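Local coordinates for ABC transporter (Caldanaerobius, PDB 4G68), which probably captures xylan-derived sugars outside the cell, as the solute-binding component of an ABC transporter in a thermophilic bacterium, at residues G203-D208 against G278-A283; D61-E66 against V70-S75; M349-A354 against W360-I365. All blocks are in the same frame, centred on the assembly; numbering follows the deposited sequence.

Contact 1 of 3, residues G203-D208 against G278-A283; sequences GMWYYD and GNFDAA
Trp205 lays the six-membered part of its indole over the backbone of Gly278, with Trp205 CZ3 3.6 Å from Gly278 CA. This is the tight part of the contact: the Gly278 N sits above one face of the indole, offset toward the rim, at 3.7 Å from Trp205 CZ3. On the same glycine, CA also lies over the rim of the Phe280 ring, which places Gly278 in the angle between two aromatic planes. Those planes are nearly perpendicular, at 85°, and form an offset edge-to-face pair, Phe280 turning its edge toward the Trp205 face. This second part is looser, with Phe280 CE2 4.1 Å from Trp205 CZ2, and Phe280, unlike the other two residues, is partly exposed. The phenyl is folded back over its own backbone, CG lodged between N and the carbonyl carbon (chi1 35°), which brings CE2 round to the indole. Gln153 of strand 144-160 touches both rings, while the Gly278 O accepts a hydrogen bond from Tyr158 OH of that strand. The contact thus joins helix 201-215 to the end of strand 274-278 and its following 3-10 turn, near the centre of the two-lobed fold expected of a solute-binding protein. With a leucine in place of Trp205, the Gly278 backbone would probably lose its flat cover and the Phe280 edge its aromatic face. No hydrogen bond crosses between the segments, so the join rests on dispersion and on the weak electrostatics of ring C-H groups facing a pi cloud.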
loop_
_atom_site.group_PDB
_atom_site.type_symbol
_atom_site.label_atom_id
_atom_site.label_comp_id
_atom_site.label_asym_id
_atom_site.label_seq_id
_atom_site.Cartn_x
_atom_site.Cartn_y
_atom_site.Cartn_z
ATOM N N GLY C 203 -3.889 9.812 2.929
ATOM C CA GLY C 203 -3.207 10.838 3.739
ATOM C C GLY C 203 -2.539 10.285 4.971
ATOM O O GLY C 203 -1.586 10.917 5.553
ATOM N N MET C 204 -3.093 9.148 5.425
ATOM C CA MET C 204 -2.606 8.429 6.569
ATOM C C MET C 204 -1.134 8.009 6.272
ATOM O O MET C 204 -0.305 8.226 7.075
ATOM C CB MET C 204 -3.537 7.216 6.774
ATOM C CG MET C 204 -3.564 6.635 8.155
ATOM S SD MET C 204 -3.599 4.797 8.156
ATOM C CE MET C 204 -2.156 4.508 7.086
ATOM N N TRP C 205 -0.864 7.361 5.133
ATOM C CA TRP C 205 0.559 7.233 4.595
ATOM C C TRP C 205 1.579 8.364 4.901
ATOM O O TRP C 205 2.770 8.104 5.305
ATOM C CB TRP C 205 0.512 6.933 3.091
ATOM C CG TRP C 205 0.217 5.483 2.872
ATOM C CD1 TRP C 205 -0.935 4.784 3.258
ATOM C CD2 TRP C 205 1.106 4.469 2.298
ATOM N NE1 TRP C 205 -0.786 3.431 3.010
ATOM C CE2 TRP C 205 0.407 3.180 2.438
ATOM C CE3 TRP C 205 2.385 4.483 1.769
ATOM C CZ2 TRP C 205 0.956 1.998 1.960
ATOM C CZ3 TRP C 205 2.934 3.314 1.302
ATOM C CH2 TRP C 205 2.251 2.085 1.409
ATOM N N TYR C 206 1.148 9.612 4.672
ATOM C CA TYR C 206 1.958 10.775 4.941
ATOM C C TYR C 206 2.282 10.796 6.410
ATOM O O TYR C 206 3.474 10.910 6.763
ATOM C CB TYR C 206 1.202 12.074 4.540
ATOM C CG TYR C 206 1.061 12.362 3.082
ATOM C CD1 TYR C 206 1.494 13.593 2.584
ATOM C CD2 TYR C 206 0.382 11.498 2.207
ATOM C CE1 TYR C 206 1.355 13.905 1.256
ATOM C CE2 TYR C 206 0.207 11.826 0.859
ATOM C CZ TYR C 206 0.690 13.045 0.407
ATOM O OH TYR C 206 0.595 13.423 -0.931
ATOM N N TYR C 207 1.252 10.660 7.268
ATOM C CA TYR C 207 1.492 10.773 8.727
ATOM C C TYR C 207 2.345 9.622 9.234
ATOM O O TYR C 207 3.332 9.825 9.926
ATOM C CB TYR C 207 0.152 10.784 9.561
ATOM C CG TYR C 207 0.506 10.747 10.997
ATOM C CD1 TYR C 207 0.762 11.928 11.696
ATOM C CD2 TYR C 207 0.727 9.533 11.644
ATOM C CE1 TYR C 207 1.191 11.880 13.036
ATOM C CE2 TYR C 207 1.183 9.469 12.943
ATOM C CZ TYR C 207 1.387 10.644 13.655
ATOM O OH TYR C 207 1.792 10.539 14.973
ATOM N N ASP C 208 1.939 8.385 8.919
ATOM C CA ASP C 208 2.809 7.210 9.205
ATOM C C ASP C 208 4.277 7.383 8.830
ATOM O O ASP C 208 5.167 7.093 9.654
ATOM C CB ASP C 208 2.281 5.949 8.530
ATOM C CG ASP C 208 0.923 5.543 9.026
ATOM O OD1 ASP C 208 0.410 6.226 9.898
ATOM O OD2 ASP C 208 0.342 4.548 8.507
ATOM N N GLY C 278 1.799 4.714 -1.981
ATOM C CA GLY C 278 2.266 3.366 -2.239
ATOM C C GLY C 278 2.920 3.225 -3.608
ATOM O O GLY C 278 2.576 3.929 -4.600
ATOM N N ASN C 279 3.868 2.293 -3.673
ATOM C CA ASN C 279 4.438 1.940 -4.947
ATOM C C ASN C 279 3.345 1.478 -5.983
ATOM O O ASN C 279 3.582 1.530 -7.195
ATOM C CB ASN C 279 5.398 0.782 -4.687
ATOM C CG ASN C 279 4.674 -0.387 -4.072
ATOM O OD1 ASN C 279 4.192 -0.315 -2.921
ATOM N ND2 ASN C 279 4.462 -1.415 -4.876
ATOM N N PHE C 280 2.190 0.957 -5.496
ATOM C CA PHE C 280 1.138 0.325 -6.365
ATOM C C PHE C 280 0.485 1.376 -7.246
ATOM O O PHE C 280 -0.079 1.060 -8.348
ATOM C CB PHE C 280 0.020 -0.324 -5.519
ATOM C CG PHE C 280 -0.283 0.451 -4.233
ATOM C CD1 PHE C 280 -1.158 1.572 -4.264
ATOM C CD2 PHE C 280 0.250 0.017 -3.014
ATOM C CE1 PHE C 280 -1.444 2.245 -3.073
ATOM C CE2 PHE C 280 0.008 0.698 -1.841
ATOM C CZ PHE C 280 -0.862 1.806 -1.872
ATOM N N ASP C 281 0.596 2.631 -6.773
ATOM C CA ASP C 281 0.123 3.779 -7.552
ATOM C C ASP C 281 0.964 4.084 -8.759
ATOM O O ASP C 281 0.518 4.780 -9.668
ATOM C CB ASP C 281 -0.103 5.014 -6.658
ATOM C CG ASP C 281 -1.341 4.853 -5.761
ATOM O OD1 ASP C 281 -2.199 3.949 -6.044
ATOM O OD2 ASP C 281 -1.427 5.656 -4.793
ATOM N N ALA C 282 2.170 3.538 -8.823
ATOM C CA ALA C 282 3.038 3.734 -10.025
ATOM C C ALA C 282 2.368 3.485 -11.311
ATOM O O ALA C 282 2.534 4.289 -12.228
ATOM C CB ALA C 282 4.279 2.885 -9.951
ATOM N N ALA C 283 1.590 2.393 -11.391
ATOM C CA ALA C 283 0.962 1.973 -12.664
ATOM C C ALA C 283 0.039 3.044 -13.227
ATOM O O ALA C 283 -0.036 3.158 -14.424
ATOM C CB ALA C 283 0.198 0.647 -12.510
#

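Contact 2 of 3, residues D61-E66 against V70-S75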
loop_
_atom_site.group_PDB
_atom_site.type_symbol
_atom_site.label_atom_id
_atom_site.label_comp_id
_atom_site.label_asym_id
_atom_site.label_seq_id
_atom_site.Cartn_x
_atom_site.Cartn_y
_atom_site.Cartn_z
ATOM N N ASP C 61 -8.450 -16.336 -17.652
ATOM C CA ASP C 61 -8.786 -17.049 -18.905
ATOM C C ASP C 61 -7.775 -18.181 -19.205
ATOM O O ASP C 61 -8.171 -19.320 -19.550
ATOM C CB ASP C 61 -8.946 -16.083 -20.093
ATOM C CG ASP C 61 -10.124 -15.122 -19.926
ATOM O OD1 ASP C 61 -10.930 -15.231 -18.956
ATOM O OD2 ASP C 61 -10.224 -14.227 -20.776
ATOM N N GLN C 62 -6.479 -17.895 -19.043
ATOM C CA GLN C 62 -5.501 -18.937 -19.288
ATOM C C GLN C 62 -5.661 -20.106 -18.299
ATOM O O GLN C 62 -5.511 -21.278 -18.673
ATOM C CB GLN C 62 -4.075 -18.411 -19.263
ATOM C CG GLN C 62 -3.123 -19.465 -19.816
ATOM C CD GLN C 62 -1.664 -19.060 -19.799
ATOM O OE1 GLN C 62 -1.278 -17.993 -20.327
ATOM N NE2 GLN C 62 -0.831 -19.934 -19.205
ATOM N N TRP C 63 -5.991 -19.793 -17.042
ATOM C CA TRP C 63 -6.284 -20.865 -16.095
ATOM C C TRP C 63 -7.484 -21.668 -16.525
ATOM O O TRP C 63 -7.482 -22.903 -16.411
ATOM C CB TRP C 63 -6.466 -20.360 -14.667
ATOM C CG TRP C 63 -7.024 -21.432 -13.745
ATOM C CD1 TRP C 63 -8.358 -21.846 -13.623
ATOM C CD2 TRP C 63 -6.271 -22.281 -12.798
ATOM N NE1 TRP C 63 -8.475 -22.866 -12.702
ATOM C CE2 TRP C 63 -7.263 -23.168 -12.163
ATOM C CE3 TRP C 63 -4.935 -22.383 -12.421
ATOM C CZ2 TRP C 63 -6.903 -24.108 -11.205
ATOM C CZ3 TRP C 63 -4.584 -23.325 -11.437
ATOM C CH2 TRP C 63 -5.544 -24.168 -10.848
ATOM N N ASN C 64 -8.521 -20.972 -16.971
ATOM C CA ASN C 64 -9.780 -21.615 -17.311
ATOM C C ASN C 64 -9.592 -22.580 -18.493
ATOM O O ASN C 64 -10.142 -23.699 -18.495
ATOM C CB ASN C 64 -10.866 -20.569 -17.553
ATOM C CG ASN C 64 -11.547 -20.120 -16.253
ATOM O OD1 ASN C 64 -11.311 -20.693 -15.174
ATOM N ND2 ASN C 64 -12.439 -19.101 -16.359
ATOM N N LYS C 65 -8.758 -22.153 -19.450
ATOM C CA LYS C 65 -8.381 -22.970 -20.603
ATOM C C LYS C 65 -7.537 -24.215 -20.174
ATOM O O LYS C 65 -7.749 -25.365 -20.603
ATOM C CB LYS C 65 -7.614 -22.089 -21.602
ATOM C CG LYS C 65 -7.200 -22.827 -22.863
ATOM C CD LYS C 65 -6.077 -22.096 -23.587
ATOM C CE LYS C 65 -5.777 -22.792 -24.908
ATOM N NZ LYS C 65 -6.072 -21.861 -26.008
ATOM N N GLU C 66 -6.542 -23.977 -19.345
ATOM C CA GLU C 66 -5.720 -25.078 -18.926
ATOM C C GLU C 66 -6.425 -26.043 -17.927
ATOM O O GLU C 66 -5.945 -27.141 -17.676
ATOM C CB GLU C 66 -4.386 -24.542 -18.415
ATOM C CG GLU C 66 -3.640 -23.827 -19.542
ATOM C CD GLU C 66 -2.511 -22.915 -19.076
ATOM O OE1 GLU C 66 -2.239 -22.810 -17.852
ATOM O OE2 GLU C 66 -1.878 -22.295 -19.947
ATOM N N VAL C 70 -11.809 -27.407 -13.422
ATOM C CA VAL C 70 -11.765 -26.432 -12.345
ATOM C C VAL C 70 -11.779 -25.019 -12.946
ATOM O O VAL C 70 -10.730 -24.464 -13.293
ATOM C CB VAL C 70 -10.534 -26.645 -11.447
ATOM C CG1 VAL C 70 -10.639 -25.782 -10.201
ATOM C CG2 VAL C 70 -10.391 -28.118 -11.079
ATOM N N GLN C 71 -12.966 -24.448 -13.091
ATOM C CA GLN C 71 -13.074 -23.076 -13.590
ATOM C C GLN C 71 -12.985 -22.072 -12.436
ATOM O O GLN C 71 -13.311 -22.390 -11.299
ATOM C CB GLN C 71 -14.382 -22.905 -14.362
ATOM C CG GLN C 71 -14.478 -23.858 -15.549
ATOM C CD GLN C 71 -13.489 -23.513 -16.653
ATOM O OE1 GLN C 71 -12.497 -24.218 -16.864
ATOM N NE2 GLN C 71 -13.739 -22.410 -17.341
ATOM N N ILE C 72 -12.501 -20.871 -12.747
ATOM C CA ILE C 72 -12.557 -19.736 -11.820
ATOM C C ILE C 72 -13.454 -18.653 -12.399
ATOM O O ILE C 72 -13.413 -18.388 -13.614
ATOM C CB ILE C 72 -11.141 -19.141 -11.605
ATOM C CG1 ILE C 72 -10.165 -20.214 -11.079
ATOM C CG2 ILE C 72 -11.180 -17.880 -10.728
ATOM C CD1 ILE C 72 -8.692 -19.827 -11.126
ATOM N N VAL C 73 -14.244 -18.029 -11.528
ATOM C CA VAL C 73 -15.042 -16.858 -11.885
ATOM C C VAL C 73 -14.661 -15.794 -10.868
ATOM O O VAL C 73 -14.542 -16.092 -9.687
ATOM C CB VAL C 73 -16.568 -17.166 -11.852
ATOM C CG1 VAL C 73 -17.396 -15.891 -11.977
ATOM C CG2 VAL C 73 -16.945 -18.212 -12.920
ATOM N N GLU C 74 -14.422 -14.572 -11.335
ATOM C CA GLU C 74 -14.005 -13.501 -10.432
ATOM C C GLU C 74 -15.095 -12.475 -10.219
ATOM O O GLU C 74 -15.986 -12.324 -11.049
ATOM C CB GLU C 74 -12.702 -12.835 -10.942
ATOM C CG GLU C 74 -12.846 -12.142 -12.295
ATOM C CD GLU C 74 -11.704 -11.189 -12.636
ATOM O OE1 GLU C 74 -11.008 -10.695 -11.718
ATOM O OE2 GLU C 74 -11.534 -10.914 -13.850
ATOM N N SER C 75 -15.034 -11.768 -9.101
ATOM C CA SER C 75 -15.810 -10.555 -8.953
ATOM C C SER C 75 -14.858 -9.441 -8.452
ATOM O O SER C 75 -14.144 -9.602 -7.456
ATOM C CB SER C 75 -17.042 -10.797 -8.057
ATOM O OG SER C 75 -17.541 -9.580 -7.460
#
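Two neighbouring helix residues turn different ways to meet the strand: Trp63 sets CG anti to its N (chi1 169°) and swings the indole across Val70 and Ile72, while Asn64 sets CG anti to its carbonyl carbon (chi1 -85°) and extends its amide to the Ile72 backbone. That amide takes both the N-H and the C=O of Ile72 at once. Asn64 OD1 receives Ile72 N at 2.7 Å along an almost straight bond (174°), in the carbonyl plane and on a lone pair. Asn64 ND2 gives to Ile72 O at 3.0 Å, the acceptor lying close to the amide plane, so the pair of bonds fixes the rotation of the whole group. The third bond is more bent: Trp63 NE1 reaches Val70 O at 2.8 Å, with the oxygen somewhat out of the indole plane. Beside it, Ile72 CD1 stands over the five-membered ring, 3.4 Å from its centroid, a CH-pi contact; on the benzo ring, on the same side of the indole as NE1, Trp63 CZ2 meets Val70 CG1 at 4.2 Å. Helix 52-66 and strand 71-76 belong to a beta-alpha-beta unit whose first strand, 40-45, pairs in parallel with 71-76 through Gln71, Val73 and Ser75. Ala338 of helix 332-353 covers both Trp63 and Ile72. Asn64 therefore acts much as a strand neighbour would, satisfying the N-H and C=O that Ile72 turns away from strand 40-45, and three hydrogen bonds together hold the strand's start against the helix's last turns.

Contact 3 of 3, residues M349-A354 against W360-I365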
loop_
_atom_site.group_PDB
_atom_site.type_symbol
_atom_site.label_atom_id
_atom_site.label_comp_id
_atom_site.label_asym_id
_atom_site.label_seq_id
_atom_site.Cartn_x
_atom_site.Cartn_y
_atom_site.Cartn_z
ATOM N N MET C 349 2.677 -9.983 -13.087
ATOM C CA MET C 349 1.900 -8.896 -13.674
ATOM C C MET C 349 2.328 -7.577 -12.990
ATOM O O MET C 349 2.661 -6.626 -13.670
ATOM C CB MET C 349 0.391 -9.129 -13.444
ATOM C CG MET C 349 -0.497 -7.987 -13.946
ATOM S SD MET C 349 -2.193 -7.997 -13.340
ATOM C CE MET C 349 -2.021 -7.284 -11.695
ATOM N N ASP C 350 2.325 -7.563 -11.649
ATOM C CA ASP C 350 2.619 -6.359 -10.808
ATOM C C ASP C 350 3.961 -5.771 -11.205
ATOM O O ASP C 350 4.099 -4.556 -11.447
ATOM C CB ASP C 350 2.730 -6.765 -9.315
ATOM C CG ASP C 350 1.414 -6.759 -8.573
ATOM O OD1 ASP C 350 0.385 -6.302 -9.148
ATOM O OD2 ASP C 350 1.417 -7.225 -7.374
ATOM N N TYR C 351 4.956 -6.653 -11.254
ATOM C CA TYR C 351 6.319 -6.313 -11.683
ATOM C C TYR C 351 6.376 -5.658 -13.083
ATOM O O TYR C 351 7.050 -4.618 -13.264
ATOM C CB TYR C 351 7.184 -7.571 -11.647
ATOM C CG TYR C 351 8.680 -7.345 -11.840
ATOM C CD1 TYR C 351 9.328 -6.269 -11.220
ATOM C CD2 TYR C 351 9.436 -8.219 -12.611
ATOM C CE1 TYR C 351 10.686 -6.052 -11.384
ATOM C CE2 TYR C 351 10.810 -8.028 -12.778
ATOM C CZ TYR C 351 11.424 -6.949 -12.160
ATOM O OH TYR C 351 12.774 -6.758 -12.321
ATOM N N LEU C 352 5.637 -6.227 -14.039
ATOM C CA LEU C 352 5.653 -5.750 -15.417
ATOM C C LEU C 352 4.941 -4.413 -15.605
ATOM O O LEU C 352 5.424 -3.552 -16.338
ATOM C CB LEU C 352 5.028 -6.797 -16.337
ATOM C CG LEU C 352 5.948 -7.997 -16.605
ATOM C CD1 LEU C 352 5.172 -9.174 -17.187
ATOM C CD2 LEU C 352 7.048 -7.538 -17.565
ATOM N N ILE C 353 3.813 -4.242 -14.922
ATOM C CA ILE C 353 2.986 -3.064 -15.051
ATOM C C ILE C 353 3.060 -2.044 -13.887
ATOM O O ILE C 353 2.406 -0.994 -13.963
ATOM C CB ILE C 353 1.538 -3.433 -15.444
ATOM C CG1 ILE C 353 0.741 -3.923 -14.228
ATOM C CG2 ILE C 353 1.542 -4.489 -16.569
ATOM C CD1 ILE C 353 -0.724 -4.215 -14.545
ATOM N N ALA C 354 3.831 -2.349 -12.841
ATOM C CA ALA C 354 4.070 -1.436 -11.701
ATOM C C ALA C 354 2.840 -1.169 -10.790
ATOM O O ALA C 354 2.770 -0.168 -10.080
ATOM C CB ALA C 354 4.781 -0.132 -12.147
ATOM N N TRP C 360 7.021 -12.981 -5.605
ATOM C CA TRP C 360 7.555 -14.222 -6.173
ATOM C C TRP C 360 8.794 -13.882 -6.931
ATOM O O TRP C 360 8.950 -12.728 -7.362
ATOM C CB TRP C 360 6.574 -14.837 -7.140
ATOM C CG TRP C 360 5.378 -15.433 -6.443
ATOM C CD1 TRP C 360 4.424 -14.761 -5.657
ATOM C CD2 TRP C 360 5.011 -16.852 -6.379
ATOM N NE1 TRP C 360 3.482 -15.646 -5.169
ATOM C CE2 TRP C 360 3.799 -16.926 -5.535
ATOM C CE3 TRP C 360 5.567 -18.052 -6.888
ATOM C CZ2 TRP C 360 3.153 -18.136 -5.286
ATOM C CZ3 TRP C 360 4.902 -19.254 -6.612
ATOM C CH2 TRP C 360 3.721 -19.296 -5.837
ATOM N N LYS C 361 9.680 -14.854 -7.092
ATOM C CA LYS C 361 10.939 -14.611 -7.832
ATOM C C LYS C 361 10.506 -14.361 -9.262
ATOM O O LYS C 361 9.404 -14.745 -9.644
ATOM C CB LYS C 361 11.919 -15.803 -7.743
ATOM C CG LYS C 361 12.343 -16.131 -6.322
ATOM C CD LYS C 361 12.998 -17.495 -6.235
ATOM C CE LYS C 361 13.811 -17.571 -4.948
ATOM N NZ LYS C 361 14.613 -18.824 -4.809
ATOM N N TYR C 362 11.349 -13.681 -10.025
ATOM C CA TYR C 362 10.932 -13.130 -11.285
ATOM C C TYR C 362 12.033 -13.284 -12.343
ATOM O O TYR C 362 12.122 -12.482 -13.269
ATOM C CB TYR C 362 10.503 -11.659 -11.086
ATOM C CG TYR C 362 11.493 -10.849 -10.287
ATOM C CD1 TYR C 362 12.605 -10.254 -10.912
ATOM C CD2 TYR C 362 11.303 -10.625 -8.929
ATOM C CE1 TYR C 362 13.493 -9.487 -10.197
ATOM C CE2 TYR C 362 12.202 -9.852 -8.197
ATOM C CZ TYR C 362 13.295 -9.279 -8.846
ATOM O OH TYR C 362 14.215 -8.513 -8.142
ATOM N N ASP C 363 12.858 -14.327 -12.179
ATOM C CA ASP C 363 13.874 -14.738 -13.186
ATOM C C ASP C 363 13.256 -15.094 -14.539
ATOM O O ASP C 363 13.867 -14.846 -15.585
ATOM C CB ASP C 363 14.670 -15.951 -12.683
ATOM C CG ASP C 363 15.301 -15.712 -11.328
ATOM O OD1 ASP C 363 16.243 -14.894 -11.228
ATOM O OD2 ASP C 363 14.855 -16.359 -10.355
ATOM N N ASN C 364 12.043 -15.664 -14.521
ATOM C CA ASN C 364 11.306 -15.927 -15.765
ATOM C C ASN C 364 10.933 -14.703 -16.604
ATOM O O ASN C 364 10.507 -14.894 -17.761
ATOM C CB ASN C 364 10.038 -16.762 -15.518
ATOM C CG ASN C 364 9.065 -16.111 -14.487
ATOM O OD1 ASN C 364 7.885 -16.032 -14.717
ATOM N ND2 ASN C 364 9.568 -15.734 -13.339
ATOM N N ILE C 365 11.062 -13.496 -16.031
ATOM C CA ILE C 365 10.581 -12.241 -16.657
ATOM C C ILE C 365 11.714 -11.500 -17.374
ATOM O O ILE C 365 12.812 -11.428 -16.873
ATOM C CB ILE C 365 9.928 -11.248 -15.625
ATOM C CG1 ILE C 365 8.593 -11.795 -15.051
ATOM C CG2 ILE C 365 9.655 -9.878 -16.260
ATOM C CD1 ILE C 365 7.676 -12.497 -16.041
#
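A backbone bond from Ile353 N to Met349 O, 2.9 Å long, closes the helical turn that carries Tyr351 and Leu352 against Tyr362 and Ile365. The motif is a helix end packed on a beta turn: helix 332-353 stops at Ala354, which leaves helical geometry with positive phi (68°), and the chain returns after strand 357-358 to form a type I turn from Tyr362 to Ile365. Ile365 N closes that turn onto Tyr362 O at 3.1 Å, so the turn's two ends present their side chains to the helix together. The two tyrosine rings carry one half of the contact. Tyr351 CE2 comes to 3.4 Å from Tyr362 CD1, and with the planes 44° apart the rings are neither stacked nor edge-to-face. Tyr362 gets there by wedging CG between its own N and carbonyl carbon (chi1 48°), which turns the ring alongside that of Tyr351. Nearer the backbone, Tyr362 CB touches Tyr351 CD2 at 3.9 Å. Beyond the ring carbons, Tyr351 OH comes to 3.5 Å from Tyr362 CE1; the hydroxyl also has a weak hydrogen bond with Gln367 NE2. Met378 of helix 372-382 touches both rings, so the pair sits between two helices. The other half is aliphatic and partly exposed, as is Tyr362, whereas Tyr351 is buried. No hydrogen bond joins the segments; the fit of apolar surfaces holds the turn to the helix. Leu352 and Ile365 reach toward each other tip to tip, and one methyl does the work on this side: Ile365 CG2 lies 3.7 Å from Leu352 CD2 and 4.0 Å from Tyr351 CD2.

From the N terminus, contact 2 comes first and closes the short turn, residues 67-70, between helix 52-66 and strand 71-76, at one end of the molecule. Contact 1 closes a far longer excursion, 69 mostly helical residues, and brings helix 201-215 back to the end of strand 274-278 near the centre of the chain. Contact 3 closes a five-residue gap, containing the short strand 357-358, just beyond the end of helix 332-353. The three follow in series; none nests or crosses. Space joins them differently: contacts 1 and 3 touch, Ala283 CB lying 3.1 Å from Ile353 O, while contact 2 stands about 9 Å from contact 3 at the nearest atoms, with helix 332-353 serving both.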